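Local atomic coordinates of fructokinase (Vibrio cholerae serotype O1, PDB entry 5EYN), a protein that catalyses the ATP-dependent phosphorylation of fructose, as a metal-binding sugar kinase of the PfkB family with the ribokinase fold. Residues 218-223 with 239-244; 137-142 with 156-161; 19-24 with 52-57; 161-164 with 168-171. All blocks are in the same frame, centred on the assembly; numbering follows the deposited sequence.

All four contacts press a helix against the large mixed sheet of this ribokinase-like fold, and all rest on apolar side chains, with no hydrogen bond across any of them. Contacts 2 and 4 use one beta-alpha-beta unit: helix 151-165 meets strand 138-142 in the first and strand 168-172 in the second, their centres about 4 Å apart. Contact 3 lies on strand 21-24, next to 138-142 in the sheet; a probable hydrogen bond from W22 N to W138 O, 2.8 Å, joins contacts 2 and 3. These two are buried aliphatic core, whereas contact 4 reaches the surface through K163. Contact 1, about 22 Å from contact 2 between centres, is partly buried and lies on an antiparallel strand whose preceding glycine binds ADP.

Contact 1 (218-223 with 239-244); sequences EGLQAI and GALVAT. With ADP (adenosine-5'-diphosphate), chain E.
L220 and L241 meet tip to tip where helix 216-222 packs on strand 240-244, one of the antiparallel strands that finish the large sheet of the ribokinase-like fold. The methyl CD1 of L220 lies 3.9 Å from CD2 of L241 and 4.1 Å from its CD1, so a single methyl of the helix faces the forked end of the strand residue. The two leucines reach this meeting by different first torsions. In L220, CG stands beside the backbone N (chi1 -71°), the chain extending from the helix toward the sheet; in L241 it is turned opposite the backbone N (chi1 -175°), which carries both methyls out to the helix. The second methyl of L220, CD2, approaches A243 CB more loosely at 4.3 Å. L241 and A243 lie two apart on the strand and both direct CB toward the helix, while V242 between them points away and packs on I288 and V292 of helix 285-302. L220 thus spans two successive positions of one strand face, and its packing continues onto V231 and Q248 of the strands flanking 240-244. Contact between the two segments is entirely aliphatic and only partly buried. At the start of the strand the chemistry becomes polar: G239, whose positive phi is a conformation suited to glycine, belongs to the ADP pocket together with N296, V256 and H108. Here the ribose hydroxyl O3' of ADP donates a hydrogen bond of 2.8 Å to G239 O.

Contact 2 (137-142 with 156-161); sequences EWLHVC and FAAIAQ
L139 projects from strand 138-142 against the backbone of helix 151-165, its methyl CD2 resting in the shallow hollow formed by A158 and I159. That methyl lies 3.9 Å from A158 O and equally far from I159 CA, with A158 CB at 4.3 Å and I159 CG1 at 4.0 Å. A158 thus meets the methyl with its CB and its carbonyl O. I159 supplies the answering bump: its CB is directed along the flank of the helix, but chi1 of -69° sets CG1 beside the backbone N, on the sheet side, between L139 and V141. V141 CG2 meets I159 CG1 at 4.2 Å, the two branched side chains crossing at a slant. The short segments run nearly antiparallel, at 155°, with axes 9.6 Å apart, a separation filled by these aliphatic groups. All four touching residues are buried. This is the first half of a beta-alpha-beta crossover, in which the helix returns over the sheet before the chain enters strand 168-172. Beyond the contact I159 also packs on V169 of that strand, and L139 touches W22 and T24 of strand 21-24, while W138 and H140 turn to the other face, against helix 264-278.

Contact 3 (19-24 with 52-57); sequences SRVWLT and VAIARL
V21 and I54 face each other with CA atoms 8.3 Å apart, the closest pairing of strand 21-24 with helix 46-56, while L23 and V52 stand farther off at 9.9 Å. The gap is bridged mainly by one long side chain from the helix. I54 has CG1 beside its backbone N and an extended chi2 of 167°, which carries the terminal methyl CD1 across to the strand. There it lies over the branch point of V21, 3.7 Å from CG1 and 3.9 Å from CB, with CG2 a little farther off. L23, two residues along the same strand face, adds only a loose touch through CD2, at 4.5 Å from I54 CD1. W22 between them points to the other face of the sheet, where its ring takes R20 CD against one face and its NE1 bonds to E137. I54 is further enclosed by L273 of helix 264-278 and S61 of strand 61-68, so the contact lies in the core under an interior strand, between 61-68 and 138-142. The first turn of helix 46-56 carries A46 and N49, which bind fructose. Aliphatic and buried, the contact depends chiefly on one I54 methyl set against V21, and no polar bond joins the two segments.

Contact 4 (161-164 with 168-171); sequences QMKE and YVSF
M162 and K163, neighbours near the end of helix 151-165, lie against the beginning of strand 168-172, where the beta-alpha-beta crossover enters its second strand after a very short turn. The two use different first torsions. M162 has CG opposite its backbone N (chi1 -177°), and the chain then bends at both chi2 and chi3, so its CG faces the strand while the sulfur and CE curl away. CG sits 3.8 Å from Y168 O and 3.9 Å from Y168 N, resting on the backbone of the tyrosine, and 4.3 Å from V169 CG2. The curled end continues toward W22 of strand 21-24 and also packs with F133 and L139. K163 instead sets CG beside its backbone N, and this methylene meets V169 CG2 at 3.9 Å, the two side chains crossing at about a right angle. Farther out, bends at chi3 and chi4 bring NZ to the carbonyl O of L196, which it holds by a hydrogen bond. V169 points its CB at the helix; with CG1 opposite the backbone N, its other methyl, CG2, is the one presented to both helix residues. Y168 directs its side chain away and takes part through its main chain; its ring meets W138 and W282 on the other face of the sheet. The contact therefore grades from buried to exposed: the methylene of M162 rests on the Y168 main chain and more loosely on V169, while K163 packs its aliphatic stem on V169 and satisfies its charged end on a carbonyl beyond the two segments.

Contact 1 (218-223 with 239-244)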
loop_
_atom_site.group_PDB
_atom_site.type_symbol
_atom_site.label_atom_id
_atom_site.label_comp_id
_atom_site.label_asym_id
_atom_site.label_seq_id
_atom_site.Cartn_x
_atom_site.Cartn_y
_atom_site.Cartn_z
ATOM N N GLU A 218 21.582 -1.776 -32.454
ATOM C CA GLU A 218 21.022 -0.482 -32.797
ATOM C C GLU A 218 20.901 0.423 -31.574
ATOM O O GLU A 218 21.140 1.626 -31.661
ATOM C CB GLU A 218 19.657 -0.654 -33.471
ATOM C CG GLU A 218 19.714 -1.384 -34.805
ATOM C CD GLU A 218 20.351 -0.552 -35.899
ATOM O OE1 GLU A 218 20.505 0.673 -35.699
ATOM O OE2 GLU A 218 20.705 -1.121 -36.957
ATOM N N GLY A 219 20.535 -0.146 -30.431
ATOM C CA GLY A 219 20.462 0.637 -29.212
ATOM C C GLY A 219 21.810 1.213 -28.808
ATOM O O GLY A 219 21.906 2.374 -28.409
ATOM N N LEU A 220 22.861 0.410 -28.907
ATOM C CA LEU A 220 24.195 0.883 -28.546
ATOM C C LEU A 220 24.651 1.985 -29.501
ATOM O O LEU A 220 25.288 2.955 -29.089
ATOM C CB LEU A 220 25.192 -0.271 -28.542
ATOM C CG LEU A 220 25.014 -1.260 -27.389
ATOM C CD1 LEU A 220 25.949 -2.438 -27.552
ATOM C CD2 LEU A 220 25.247 -0.584 -26.038
ATOM N N GLN A 221 24.332 1.845 -30.781
ATOM C CA GLN A 221 24.704 2.882 -31.736
ATOM C C GLN A 221 23.982 4.187 -31.401
ATOM O O GLN A 221 24.549 5.271 -31.515
ATOM C CB GLN A 221 24.379 2.442 -33.165
ATOM C CG GLN A 221 25.243 1.291 -33.668
ATOM C CD GLN A 221 24.767 0.736 -35.000
ATOM O OE1 GLN A 221 23.634 0.978 -35.420
ATOM N NE2 GLN A 221 25.631 -0.018 -35.668
ATOM N N ALA A 222 22.732 4.077 -30.969
ATOM C CA ALA A 222 21.922 5.248 -30.675
ATOM C C ALA A 222 22.440 6.045 -29.485
ATOM O O ALA A 222 22.163 7.234 -29.374
ATOM C CB ALA A 222 20.469 4.843 -30.449
ATOM N N ILE A 223 23.190 5.405 -28.592
ATOM C CA ILE A 223 23.736 6.124 -27.448
ATOM C C ILE A 223 25.234 6.406 -27.588
ATOM O O ILE A 223 25.864 6.891 -26.653
ATOM C CB ILE A 223 23.451 5.394 -26.108
ATOM C CG1 ILE A 223 24.112 4.012 -26.067
ATOM C CG2 ILE A 223 21.944 5.291 -25.874
ATOM C CD1 ILE A 223 23.964 3.301 -24.706
ATOM N N GLY A 239 23.942 -13.562 -19.508
ATOM C CA GLY A 239 24.970 -12.769 -18.863
ATOM C C GLY A 239 24.808 -11.288 -19.127
ATOM O O GLY A 239 23.774 -10.692 -18.813
ATOM N N ALA A 240 25.847 -10.684 -19.692
ATOM C CA ALA A 240 25.845 -9.251 -19.929
ATOM C C ALA A 240 26.772 -8.882 -21.070
ATOM O O ALA A 240 27.836 -9.476 -21.242
ATOM C CB ALA A 240 26.259 -8.520 -18.682
ATOM N N LEU A 241 26.343 -7.909 -21.862
ATOM C CA LEU A 241 27.180 -7.299 -22.873
ATOM C C LEU A 241 27.852 -6.095 -22.247
ATOM O O LEU A 241 27.200 -5.238 -21.661
ATOM C CB LEU A 241 26.348 -6.901 -24.088
ATOM C CG LEU A 241 27.167 -6.344 -25.262
ATOM C CD1 LEU A 241 26.393 -6.430 -26.557
ATOM C CD2 LEU A 241 27.564 -4.904 -25.041
ATOM N N VAL A 242 29.167 -6.032 -22.380
ATOM C CA VAL A 242 29.965 -4.968 -21.791
ATOM C C VAL A 242 30.498 -4.098 -22.921
ATOM O O VAL A 242 31.181 -4.588 -23.811
ATOM C CB VAL A 242 31.135 -5.556 -20.988
ATOM C CG1 VAL A 242 31.950 -4.452 -20.350
ATOM C CG2 VAL A 242 30.628 -6.537 -19.931
ATOM N N ALA A 243 30.126 -2.824 -22.904
ATOM C CA ALA A 243 30.504 -1.902 -23.965
ATOM C C ALA A 243 31.317 -0.751 -23.385
ATOM O O ALA A 243 30.837 0.014 -22.542
ATOM C CB ALA A 243 29.275 -1.366 -24.688
ATOM N N THR A 244 32.558 -0.665 -23.838
ATOM C CA THR A 244 33.467 0.408 -23.471
ATOM C C THR A 244 33.979 0.978 -24.785
ATOM O O THR A 244 33.680 0.445 -25.835
ATOM C CB THR A 244 34.608 -0.125 -22.610
ATOM O OG1 THR A 244 35.245 -1.202 -23.301
ATOM C CG2 THR A 244 34.066 -0.612 -21.279
HETATM P PB ADP E . 15.977 -8.242 -12.555
HETATM O O1B ADP E . 16.263 -7.801 -11.144
HETATM O O2B ADP E . 15.411 -7.097 -13.364
HETATM O O3B ADP E . 14.982 -9.375 -12.510
HETATM P PA ADP E . 17.389 -9.610 -14.530
HETATM O O1A ADP E . 16.400 -10.730 -14.260
HETATM O O2A ADP E . 16.818 -8.773 -15.652
HETATM O O3A ADP E . 17.340 -8.744 -13.210
HETATM O "O5'" ADP E . 18.826 -10.143 -14.998
HETATM C "C5'" ADP E . 19.992 -9.502 -14.615
HETATM C "C4'" ADP E . 21.188 -10.398 -14.391
HETATM O "O4'" ADP E . 20.856 -11.433 -13.492
HETATM C "C3'" ADP E . 21.761 -11.042 -15.603
HETATM O "O3'" ADP E . 22.646 -10.188 -16.262
HETATM C "C2'" ADP E . 22.458 -12.202 -15.017
HETATM O "O2'" ADP E . 23.655 -11.871 -14.422
HETATM C "C1'" ADP E . 21.521 -12.581 -13.941
HETATM N N9 ADP E . 20.533 -13.548 -14.328
HETATM C C8 ADP E . 19.229 -13.340 -14.586
HETATM N N7 ADP E . 18.635 -14.487 -14.882
HETATM C C5 ADP E . 19.538 -15.466 -14.820
HETATM C C6 ADP E . 19.519 -16.838 -15.008
HETATM N N6 ADP E . 18.319 -17.517 -15.380
HETATM N N1 ADP E . 20.645 -17.530 -14.854
HETATM C C2 ADP E . 21.809 -16.954 -14.504
HETATM N N3 ADP E . 21.873 -15.616 -14.310
HETATM C C4 ADP E . 20.764 -14.879 -14.462
#

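Contact 2 (137-142 with 156-161)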
loop_
_atom_site.group_PDB
_atom_site.type_symbol
_atom_site.label_atom_id
_atom_site.label_comp_id
_atom_site.label_asym_id
_atom_site.label_seq_id
_atom_site.Cartn_x
_atom_site.Cartn_y
_atom_site.Cartn_z
ATOM N N GLU A 137 34.172 8.859 -4.520
ATOM C CA GLU A 137 32.978 8.136 -4.131
ATOM C C GLU A 137 32.122 7.832 -5.349
ATOM O O GLU A 137 32.285 8.431 -6.414
ATOM C CB GLU A 137 32.180 8.926 -3.093
ATOM C CG GLU A 137 32.884 9.022 -1.744
ATOM C CD GLU A 137 32.072 9.776 -0.704
ATOM O OE1 GLU A 137 31.195 10.576 -1.081
ATOM O OE2 GLU A 137 32.324 9.582 0.499
ATOM N N TRP A 138 31.192 6.905 -5.162
ATOM C CA TRP A 138 30.211 6.546 -6.180
ATOM C C TRP A 138 28.827 6.976 -5.724
ATOM O O TRP A 138 28.530 6.991 -4.532
ATOM C CB TRP A 138 30.208 5.024 -6.433
ATOM C CG TRP A 138 31.343 4.579 -7.264
ATOM C CD1 TRP A 138 32.611 4.309 -6.856
ATOM C CD2 TRP A 138 31.317 4.371 -8.674
ATOM N NE1 TRP A 138 33.382 3.946 -7.935
ATOM C CE2 TRP A 138 32.607 3.973 -9.064
ATOM C CE3 TRP A 138 30.326 4.489 -9.652
ATOM C CZ2 TRP A 138 32.936 3.706 -10.382
ATOM C CZ3 TRP A 138 30.654 4.224 -10.966
ATOM C CH2 TRP A 138 31.951 3.843 -11.319
ATOM N N LEU A 139 27.991 7.316 -6.699
ATOM C CA LEU A 139 26.571 7.542 -6.477
ATOM C C LEU A 139 25.810 6.698 -7.485
ATOM O O LEU A 139 26.062 6.801 -8.684
ATOM C CB LEU A 139 26.223 9.018 -6.686
ATOM C CG LEU A 139 24.736 9.374 -6.632
ATOM C CD1 LEU A 139 24.188 9.181 -5.246
ATOM C CD2 LEU A 139 24.547 10.817 -7.087
ATOM N N HIS A 140 24.889 5.862 -7.003
ATOM C CA HIS A 140 24.033 5.079 -7.883
ATOM C C HIS A 140 22.576 5.500 -7.755
ATOM O O HIS A 140 22.067 5.684 -6.645
ATOM C CB HIS A 140 24.154 3.595 -7.558
ATOM C CG HIS A 140 23.293 2.723 -8.402
ATOM N ND1 HIS A 140 23.560 2.488 -9.734
ATOM C CD2 HIS A 140 22.135 2.072 -8.127
ATOM C CE1 HIS A 140 22.618 1.709 -10.238
ATOM N NE2 HIS A 140 21.748 1.428 -9.281
ATOM N N VAL A 141 21.940 5.644 -8.917
ATOM C CA VAL A 141 20.586 6.164 -9.069
ATOM C C VAL A 141 19.791 5.287 -10.030
ATOM O O VAL A 141 20.358 4.755 -10.981
ATOM C CB VAL A 141 20.645 7.643 -9.651
ATOM C CG1 VAL A 141 19.262 8.221 -9.915
ATOM C CG2 VAL A 141 21.456 8.548 -8.738
ATOM N N CYS A 142 18.486 5.167 -9.773
ATOM C CA CYS A 142 17.521 4.535 -10.678
ATOM C C CYS A 142 16.451 5.537 -11.072
ATOM O O CYS A 142 16.314 6.591 -10.452
ATOM C CB CYS A 142 16.867 3.309 -10.040
ATOM S SG CYS A 142 18.024 1.990 -9.589
ATOM N N PHE A 156 18.875 15.051 -9.690
ATOM C CA PHE A 156 19.784 15.648 -10.668
ATOM C C PHE A 156 20.819 16.568 -9.998
ATOM O O PHE A 156 21.972 16.616 -10.425
ATOM C CB PHE A 156 19.035 16.400 -11.767
ATOM C CG PHE A 156 18.521 15.508 -12.858
ATOM C CD1 PHE A 156 19.395 14.822 -13.671
ATOM C CD2 PHE A 156 17.165 15.404 -13.108
ATOM C CE1 PHE A 156 18.921 14.017 -14.686
ATOM C CE2 PHE A 156 16.698 14.599 -14.120
ATOM C CZ PHE A 156 17.572 13.908 -14.911
ATOM N N ALA A 157 20.423 17.283 -8.950
ATOM C CA ALA A 157 21.375 18.122 -8.225
ATOM C C ALA A 157 22.412 17.249 -7.539
ATOM O O ALA A 157 23.591 17.568 -7.553
ATOM C CB ALA A 157 20.662 19.013 -7.217
ATOM N N ALA A 158 21.979 16.141 -6.944
ATOM C CA ALA A 158 22.916 15.231 -6.296
ATOM C C ALA A 158 23.926 14.707 -7.305
ATOM O O ALA A 158 25.112 14.655 -7.028
ATOM C CB ALA A 158 22.186 14.085 -5.636
ATOM N N ILE A 159 23.456 14.330 -8.485
ATOM C CA ILE A 159 24.346 13.875 -9.541
ATOM C C ILE A 159 25.357 14.967 -9.913
ATOM O O ILE A 159 26.556 14.695 -9.995
ATOM C CB ILE A 159 23.548 13.436 -10.773
ATOM C CG1 ILE A 159 22.762 12.148 -10.462
ATOM C CG2 ILE A 159 24.449 13.218 -11.943
ATOM C CD1 ILE A 159 21.724 11.831 -11.507
ATOM N N ALA A 160 24.880 16.193 -10.117
ATOM C CA ALA A 160 25.770 17.299 -10.462
ATOM C C ALA A 160 26.811 17.521 -9.365
ATOM O O ALA A 160 27.973 17.817 -9.655
ATOM C CB ALA A 160 24.979 18.579 -10.722
ATOM N N GLN A 161 26.407 17.358 -8.105
ATOM C CA GLN A 161 27.327 17.578 -6.981
ATOM C C GLN A 161 28.370 16.472 -6.892
ATOM O O GLN A 161 29.545 16.726 -6.606
ATOM C CB GLN A 161 26.554 17.714 -5.668
ATOM C CG GLN A 161 25.736 18.986 -5.575
ATOM C CD GLN A 161 24.743 18.958 -4.436
ATOM O OE1 GLN A 161 24.934 18.271 -3.441
ATOM N NE2 GLN A 161 23.667 19.699 -4.587
#

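Contact 3 (19-24 with 52-57)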
loop_
_atom_site.group_PDB
_atom_site.type_symbol
_atom_site.label_atom_id
_atom_site.label_comp_id
_atom_site.label_asym_id
_atom_site.label_seq_id
_atom_site.Cartn_x
_atom_site.Cartn_y
_atom_site.Cartn_z
ATOM N N SER A 19 36.188 2.575 -1.558
ATOM C CA SER A 19 35.459 3.807 -1.764
ATOM C C SER A 19 33.993 3.622 -1.341
ATOM O O SER A 19 33.405 2.557 -1.530
ATOM C CB SER A 19 35.575 4.231 -3.223
ATOM O OG SER A 19 36.948 4.358 -3.579
ATOM N N ARG A 20 33.428 4.654 -0.734
ATOM C CA ARG A 20 32.022 4.635 -0.350
ATOM C C ARG A 20 31.145 4.703 -1.583
ATOM O O ARG A 20 31.406 5.488 -2.494
ATOM C CB ARG A 20 31.709 5.833 0.539
ATOM C CG ARG A 20 30.257 5.914 0.952
ATOM C CD ARG A 20 30.013 7.091 1.883
ATOM N NE ARG A 20 30.578 6.864 3.208
ATOM C CZ ARG A 20 31.651 7.472 3.709
ATOM N NH1 ARG A 20 32.319 8.378 3.011
ATOM N NH2 ARG A 20 32.065 7.172 4.932
ATOM N N VAL A 21 30.117 3.862 -1.605
ATOM C CA VAL A 21 29.071 3.933 -2.617
ATOM C C VAL A 21 27.810 4.466 -1.962
ATOM O O VAL A 21 27.283 3.857 -1.027
ATOM C CB VAL A 21 28.791 2.569 -3.249
ATOM C CG1 VAL A 21 27.739 2.690 -4.349
ATOM C CG2 VAL A 21 30.077 1.939 -3.779
ATOM N N TRP A 22 27.330 5.606 -2.461
ATOM C CA TRP A 22 26.069 6.201 -2.038
ATOM C C TRP A 22 24.960 5.696 -2.932
ATOM O O TRP A 22 25.102 5.676 -4.151
ATOM C CB TRP A 22 26.130 7.727 -2.174
ATOM C CG TRP A 22 26.966 8.435 -1.154
ATOM C CD1 TRP A 22 28.225 8.935 -1.336
ATOM C CD2 TRP A 22 26.607 8.743 0.202
ATOM N NE1 TRP A 22 28.661 9.530 -0.192
ATOM C CE2 TRP A 22 27.696 9.426 0.772
ATOM C CE3 TRP A 22 25.479 8.498 0.990
ATOM C CZ2 TRP A 22 27.687 9.872 2.089
ATOM C CZ3 TRP A 22 25.474 8.938 2.293
ATOM C CH2 TRP A 22 26.564 9.618 2.829
ATOM N N LEU A 23 23.858 5.311 -2.307
ATOM C CA LEU A 23 22.642 4.898 -2.981
ATOM C C LEU A 23 21.549 5.874 -2.571
ATOM O O LEU A 23 21.464 6.266 -1.416
ATOM C CB LEU A 23 22.253 3.464 -2.570
ATOM C CG LEU A 23 23.163 2.282 -2.931
ATOM C CD1 LEU A 23 23.581 2.299 -4.368
ATOM C CD2 LEU A 23 24.399 2.260 -2.032
ATOM N N THR A 24 20.712 6.256 -3.515
ATOM C CA THR A 24 19.582 7.102 -3.198
ATOM C C THR A 24 18.372 6.671 -3.999
ATOM O O THR A 24 18.509 6.115 -5.085
ATOM C CB THR A 24 19.901 8.589 -3.471
ATOM O OG1 THR A 24 18.805 9.407 -3.084
ATOM C CG2 THR A 24 20.199 8.861 -4.946
ATOM N N VAL A 52 22.366 -3.046 -0.049
ATOM C CA VAL A 52 22.515 -4.247 0.738
ATOM C C VAL A 52 23.436 -5.222 0.003
ATOM O O VAL A 52 24.239 -5.895 0.641
ATOM C CB VAL A 52 21.146 -4.855 1.044
ATOM C CG1 VAL A 52 21.270 -6.234 1.664
ATOM C CG2 VAL A 52 20.375 -3.943 1.995
ATOM N N ALA A 53 23.336 -5.305 -1.322
ATOM C CA ALA A 53 24.197 -6.208 -2.071
ATOM C C ALA A 53 25.648 -5.852 -1.832
ATOM O O ALA A 53 26.485 -6.732 -1.634
ATOM C CB ALA A 53 23.904 -6.143 -3.533
ATOM N N ILE A 54 25.957 -4.560 -1.891
ATOM C CA ILE A 54 27.321 -4.101 -1.671
ATOM C C ILE A 54 27.786 -4.434 -0.250
ATOM O O ILE A 54 28.884 -4.951 -0.046
ATOM C CB ILE A 54 27.426 -2.596 -1.956
ATOM C CG1 ILE A 54 27.263 -2.356 -3.455
ATOM C CG2 ILE A 54 28.750 -2.067 -1.475
ATOM C CD1 ILE A 54 27.039 -0.898 -3.831
ATOM N N ALA A 55 26.947 -4.136 0.731
ATOM C CA ALA A 55 27.276 -4.404 2.123
ATOM C C ALA A 55 27.512 -5.896 2.385
ATOM O O ALA A 55 28.438 -6.270 3.104
ATOM C CB ALA A 55 26.192 -3.856 3.036
ATOM N N ARG A 56 26.713 -6.747 1.759
ATOM C CA ARG A 56 26.850 -8.185 1.966
ATOM C C ARG A 56 28.179 -8.686 1.452
ATOM O O ARG A 56 28.692 -9.679 1.950
ATOM C CB ARG A 56 25.728 -8.935 1.276
ATOM C CG ARG A 56 24.398 -8.726 1.943
ATOM C CD ARG A 56 23.712 -10.002 2.211
ATOM N NE ARG A 56 22.436 -9.794 2.881
ATOM C CZ ARG A 56 21.357 -10.521 2.660
ATOM N NH1 ARG A 56 21.393 -11.502 1.782
ATOM N NH2 ARG A 56 20.249 -10.262 3.322
ATOM N N LEU A 57 28.733 -8.011 0.457
ATOM C CA LEU A 57 30.033 -8.356 -0.106
ATOM C C LEU A 57 31.167 -7.677 0.660
ATOM O O LEU A 57 32.306 -7.759 0.241
ATOM C CB LEU A 57 30.081 -7.976 -1.592
ATOM C CG LEU A 57 29.167 -8.773 -2.530
ATOM C CD1 LEU A 57 29.095 -8.082 -3.891
ATOM C CD2 LEU A 57 29.647 -10.203 -2.668
#

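Contact 4 (161-164 with 168-171)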
loop_
_atom_site.group_PDB
_atom_site.type_symbol
_atom_site.label_atom_id
_atom_site.label_comp_id
_atom_site.label_asym_id
_atom_site.label_seq_id
_atom_site.Cartn_x
_atom_site.Cartn_y
_atom_site.Cartn_z
ATOM N N GLN A 161 26.407 17.358 -8.105
ATOM C CA GLN A 161 27.327 17.578 -6.981
ATOM C C GLN A 161 28.370 16.472 -6.892
ATOM O O GLN A 161 29.545 16.726 -6.606
ATOM C CB GLN A 161 26.554 17.714 -5.668
ATOM C CG GLN A 161 25.736 18.986 -5.575
ATOM C CD GLN A 161 24.743 18.958 -4.436
ATOM O OE1 GLN A 161 24.934 18.271 -3.441
ATOM N NE2 GLN A 161 23.667 19.699 -4.587
ATOM N N MET A 162 27.960 15.235 -7.145
ATOM C CA MET A 162 28.926 14.150 -7.127
ATOM C C MET A 162 29.947 14.322 -8.253
ATOM O O MET A 162 31.143 14.127 -8.040
ATOM C CB MET A 162 28.228 12.791 -7.245
ATOM C CG MET A 162 29.205 11.632 -7.145
ATOM S SD MET A 162 30.159 11.612 -5.620
ATOM C CE MET A 162 29.045 10.702 -4.543
ATOM N N LYS A 163 29.487 14.734 -9.433
ATOM C CA LYS A 163 30.386 14.969 -10.555
ATOM C C LYS A 163 31.354 16.092 -10.209
ATOM O O LYS A 163 32.544 16.007 -10.488
ATOM C CB LYS A 163 29.605 15.311 -11.828
ATOM C CG LYS A 163 28.810 14.120 -12.365
ATOM C CD LYS A 163 27.870 14.486 -13.506
ATOM C CE LYS A 163 28.580 14.815 -14.788
ATOM N NZ LYS A 163 29.331 13.645 -15.304
ATOM N N GLU A 164 30.846 17.153 -9.591
ATOM C CA GLU A 164 31.670 18.330 -9.322
ATOM C C GLU A 164 32.825 18.013 -8.382
ATOM O O GLU A 164 33.926 18.555 -8.529
ATOM C CB GLU A 164 30.791 19.433 -8.741
ATOM C CG GLU A 164 31.501 20.702 -8.343
ATOM C CD GLU A 164 30.535 21.687 -7.734
ATOM O OE1 GLU A 164 29.686 21.268 -6.919
ATOM O OE2 GLU A 164 30.586 22.875 -8.092
ATOM N N TYR A 168 31.937 9.491 -8.958
ATOM C CA TYR A 168 31.502 8.766 -10.137
ATOM C C TYR A 168 30.027 8.458 -10.000
ATOM O O TYR A 168 29.521 8.264 -8.894
ATOM C CB TYR A 168 32.286 7.464 -10.279
ATOM C CG TYR A 168 33.770 7.678 -10.303
ATOM C CD1 TYR A 168 34.367 8.319 -11.368
ATOM C CD2 TYR A 168 34.573 7.232 -9.271
ATOM C CE1 TYR A 168 35.729 8.533 -11.408
ATOM C CE2 TYR A 168 35.936 7.454 -9.290
ATOM C CZ TYR A 168 36.511 8.101 -10.369
ATOM O OH TYR A 168 37.876 8.315 -10.404
ATOM N N VAL A 169 29.347 8.394 -11.136
ATOM C CA VAL A 169 27.906 8.227 -11.164
ATOM C C VAL A 169 27.518 6.986 -11.940
ATOM O O VAL A 169 27.924 6.792 -13.082
ATOM C CB VAL A 169 27.233 9.458 -11.809
ATOM C CG1 VAL A 169 25.731 9.240 -11.912
ATOM C CG2 VAL A 169 27.556 10.706 -11.015
ATOM N N SER A 170 26.733 6.142 -11.282
ATOM C CA SER A 170 26.161 4.952 -11.876
ATOM C C SER A 170 24.653 5.146 -11.996
ATOM O O SER A 170 24.015 5.652 -11.079
ATOM C CB SER A 170 26.484 3.759 -10.974
ATOM O OG SER A 170 25.812 2.565 -11.338
ATOM N N PHE A 171 24.088 4.732 -13.120
ATOM C CA PHE A 171 22.665 4.864 -13.370
ATOM C C PHE A 171 22.125 3.572 -13.961
ATOM O O PHE A 171 22.706 3.016 -14.897
ATOM C CB PHE A 171 22.431 6.048 -14.323
ATOM C CG PHE A 171 20.981 6.340 -14.626
ATOM C CD1 PHE A 171 20.076 6.554 -13.612
ATOM C CD2 PHE A 171 20.535 6.420 -15.933
ATOM C CE1 PHE A 171 18.757 6.815 -13.884
ATOM C CE2 PHE A 171 19.224 6.707 -16.208
ATOM C CZ PHE A 171 18.332 6.884 -15.182
#